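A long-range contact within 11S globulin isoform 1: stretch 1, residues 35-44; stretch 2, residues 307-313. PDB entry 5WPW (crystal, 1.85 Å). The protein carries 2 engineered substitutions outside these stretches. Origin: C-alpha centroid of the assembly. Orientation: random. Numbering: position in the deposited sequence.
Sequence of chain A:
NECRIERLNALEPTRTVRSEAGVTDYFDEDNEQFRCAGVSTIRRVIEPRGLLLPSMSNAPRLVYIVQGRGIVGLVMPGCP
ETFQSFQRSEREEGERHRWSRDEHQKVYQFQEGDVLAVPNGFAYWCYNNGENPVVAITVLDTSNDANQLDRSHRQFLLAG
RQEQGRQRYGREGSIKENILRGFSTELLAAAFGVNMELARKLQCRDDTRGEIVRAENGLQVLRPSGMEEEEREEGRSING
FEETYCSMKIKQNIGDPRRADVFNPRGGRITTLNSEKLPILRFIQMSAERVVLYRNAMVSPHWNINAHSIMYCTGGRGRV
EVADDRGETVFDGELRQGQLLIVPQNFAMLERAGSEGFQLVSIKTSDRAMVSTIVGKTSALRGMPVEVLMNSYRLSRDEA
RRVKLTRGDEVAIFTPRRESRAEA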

# COMPACT_ATOMS: atom_id res chain seq x y z
N ARG A 35 -31.06 5.27 8.68
CA ARG A 35 -30.31 6.51 8.60
C ARG A 35 -29.11 6.49 9.54
O ARG A 35 -28.06 7.04 9.21
CB ARG A 35 -31.22 7.71 8.89
CG ARG A 35 -31.96 8.22 7.64
CD ARG A 35 -32.65 9.56 7.88
NE ARG A 35 -33.75 9.44 8.83
CZ ARG A 35 -34.82 10.23 8.86
NH1 ARG A 35 -34.95 11.21 7.97
NH2 ARG A 35 -35.77 10.04 9.77
N CYS A 36 -29.21 5.84 10.70
CA CYS A 36 -28.03 5.74 11.55
C CYS A 36 -26.99 4.83 10.92
O CYS A 36 -25.80 5.13 10.95
CB CYS A 36 -28.41 5.24 12.95
SG CYS A 36 -26.97 4.74 13.99
N ALA A 37 -27.43 3.71 10.33
CA ALA A 37 -26.49 2.78 9.73
C ALA A 37 -25.95 3.28 8.40
O ALA A 37 -24.91 2.80 7.96
CB ALA A 37 -27.15 1.41 9.53
N GLY A 38 -26.65 4.20 7.74
CA GLY A 38 -26.25 4.68 6.43
C GLY A 38 -26.40 3.68 5.30
O GLY A 38 -25.56 3.65 4.38
N VAL A 39 -27.46 2.86 5.34
CA VAL A 39 -27.71 1.83 4.35
C VAL A 39 -29.17 1.93 3.88
O VAL A 39 -30.01 2.58 4.51
CB VAL A 39 -27.42 0.41 4.88
CG1 VAL A 39 -25.93 0.25 5.26
CG2 VAL A 39 -28.29 0.10 6.05
N SER A 40 -29.43 1.33 2.72
CA SER A 40 -30.76 0.99 2.23
C SER A 40 -30.80 -0.51 1.97
O SER A 40 -29.82 -1.09 1.49
CB SER A 40 -31.10 1.74 0.93
OG SER A 40 -30.70 3.10 1.01
N THR A 41 -31.94 -1.15 2.26
CA THR A 41 -32.08 -2.59 2.11
C THR A 41 -33.29 -2.88 1.23
O THR A 41 -34.31 -2.18 1.29
CB THR A 41 -32.25 -3.31 3.47
OG1 THR A 41 -31.05 -3.16 4.25
CG2 THR A 41 -32.49 -4.80 3.27
N ILE A 42 -33.15 -3.87 0.36
CA ILE A 42 -34.27 -4.32 -0.46
C ILE A 42 -34.26 -5.84 -0.48
O ILE A 42 -33.21 -6.49 -0.40
CB ILE A 42 -34.23 -3.74 -1.90
CG1 ILE A 42 -33.20 -4.46 -2.76
CG2 ILE A 42 -33.96 -2.25 -1.89
CD1 ILE A 42 -32.99 -3.80 -4.12
N ARG A 43 -35.45 -6.41 -0.56
CA ARG A 43 -35.63 -7.84 -0.77
C ARG A 43 -36.33 -8.04 -2.11
O ARG A 43 -37.30 -7.34 -2.40
CB ARG A 43 -36.45 -8.49 0.35
CG ARG A 43 -36.59 -10.01 0.17
CD ARG A 43 -37.74 -10.59 0.98
NE ARG A 43 -37.50 -10.47 2.41
CZ ARG A 43 -38.42 -10.13 3.30
NH1 ARG A 43 -39.66 -9.88 2.89
NH2 ARG A 43 -38.10 -10.03 4.59
N ARG A 44 -35.84 -8.97 -2.91
CA ARG A 44 -36.45 -9.31 -4.18
C ARG A 44 -36.82 -10.78 -4.24
O ARG A 44 -36.07 -11.65 -3.78
CB ARG A 44 -35.53 -9.00 -5.35
CG ARG A 44 -35.83 -7.74 -6.02
CD ARG A 44 -35.09 -7.71 -7.32
NE ARG A 44 -33.93 -6.84 -7.24
CZ ARG A 44 -33.98 -5.52 -7.39
NH1 ARG A 44 -32.88 -4.81 -7.31
NH2 ARG A 44 -35.15 -4.93 -7.61
N ALA A 307 -17.93 -1.33 12.84
CA ALA A 307 -18.98 -1.39 11.83
C ALA A 307 -20.35 -1.49 12.50
O ALA A 307 -20.46 -1.94 13.64
CB ALA A 307 -18.78 -2.57 10.88
N HIS A 308 -21.38 -1.05 11.77
CA HIS A 308 -22.75 -1.41 12.10
C HIS A 308 -23.03 -2.80 11.54
O HIS A 308 -22.40 -3.24 10.57
CB HIS A 308 -23.77 -0.44 11.50
CG HIS A 308 -23.51 1.01 11.78
ND1 HIS A 308 -23.58 1.55 13.05
CD2 HIS A 308 -23.23 2.04 10.95
CE1 HIS A 308 -23.33 2.84 12.99
NE2 HIS A 308 -23.10 3.16 11.73
N SER A 309 -24.00 -3.48 12.15
CA SER A 309 -24.42 -4.81 11.73
C SER A 309 -25.88 -4.75 11.30
O SER A 309 -26.76 -4.35 12.09
CB SER A 309 -24.22 -5.82 12.86
OG SER A 309 -24.50 -7.14 12.44
N ILE A 310 -26.15 -5.16 10.06
CA ILE A 310 -27.50 -5.24 9.52
C ILE A 310 -27.87 -6.72 9.52
O ILE A 310 -27.41 -7.50 8.68
CB ILE A 310 -27.61 -4.62 8.12
CG1 ILE A 310 -27.24 -3.15 8.18
CG2 ILE A 310 -29.03 -4.76 7.59
CD1 ILE A 310 -25.81 -2.85 7.83
N MET A 311 -28.70 -7.12 10.47
CA MET A 311 -28.99 -8.52 10.70
C MET A 311 -30.35 -8.86 10.11
O MET A 311 -31.34 -8.17 10.40
CB MET A 311 -28.97 -8.82 12.19
CG MET A 311 -29.08 -10.29 12.51
SD MET A 311 -28.96 -10.64 14.28
CE MET A 311 -28.30 -9.10 14.88
N TYR A 312 -30.40 -9.94 9.33
CA TYR A 312 -31.62 -10.42 8.69
C TYR A 312 -31.83 -11.88 9.04
O TYR A 312 -30.94 -12.71 8.80
CB TYR A 312 -31.53 -10.26 7.16
CG TYR A 312 -32.75 -10.77 6.42
CD1 TYR A 312 -33.92 -10.03 6.40
CD2 TYR A 312 -32.72 -11.99 5.76
CE1 TYR A 312 -35.03 -10.48 5.73
CE2 TYR A 312 -33.85 -12.45 5.08
CZ TYR A 312 -34.99 -11.68 5.07
OH TYR A 312 -36.11 -12.11 4.42
N CYS A 313 -32.99 -12.22 9.59
CA CYS A 313 -33.24 -13.61 10.01
C CYS A 313 -33.80 -14.41 8.84
O CYS A 313 -34.82 -14.04 8.25
CB CYS A 313 -34.17 -13.66 11.22
SG CYS A 313 -34.64 -15.37 11.64

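Along stretch 2, alternate residues meet stretch 1: His308, just before the strand, and Ile310 and Tyr312 within it point their CA-to-CB bonds toward stretch 1, in keeping with the alternation of an extended chain, whereas Ser309 points away and Met311 makes no contact. The contact is made entirely by side chains of stretch 2 and buries 323 Å² in all. His308 lies against the end of the helix. Its flat imidazole offers one face to Ala37, whose CA sits 4.0 Å from the ring centroid in a CH-pi contact, and Ala37 CB lies 4.2 Å from His308 CD2, so the methyl adds to the packing. Cys36 SG, covalently bonded elsewhere in the structure, approaches obliquely, 4.8 Å from the same centroid. Cys36 O lies 3.4 Å from His308 NE2, but the angle is too poor for a hydrogen bond; both ring nitrogens are satisfied elsewhere. Beyond the helix, Gly38 turns the chain with a positive phi, which glycine tolerates readily. Ile310 then supplies a branched apolar surface: its CG1 packs 4.0 Å from Val39 CG2, while its CG2 lies 4.2 Å from Thr41 OG1, a buried hydroxyl oxygen left without a polar partner. Tyr312 ends the contact with its phenol oxygen. The long side chain of Arg43 reaches it with two weak hydrogen bonds, NE and NH2 each donating to Tyr312 OH at 2.9 Å, with NH2 near the ring plane, at its edge.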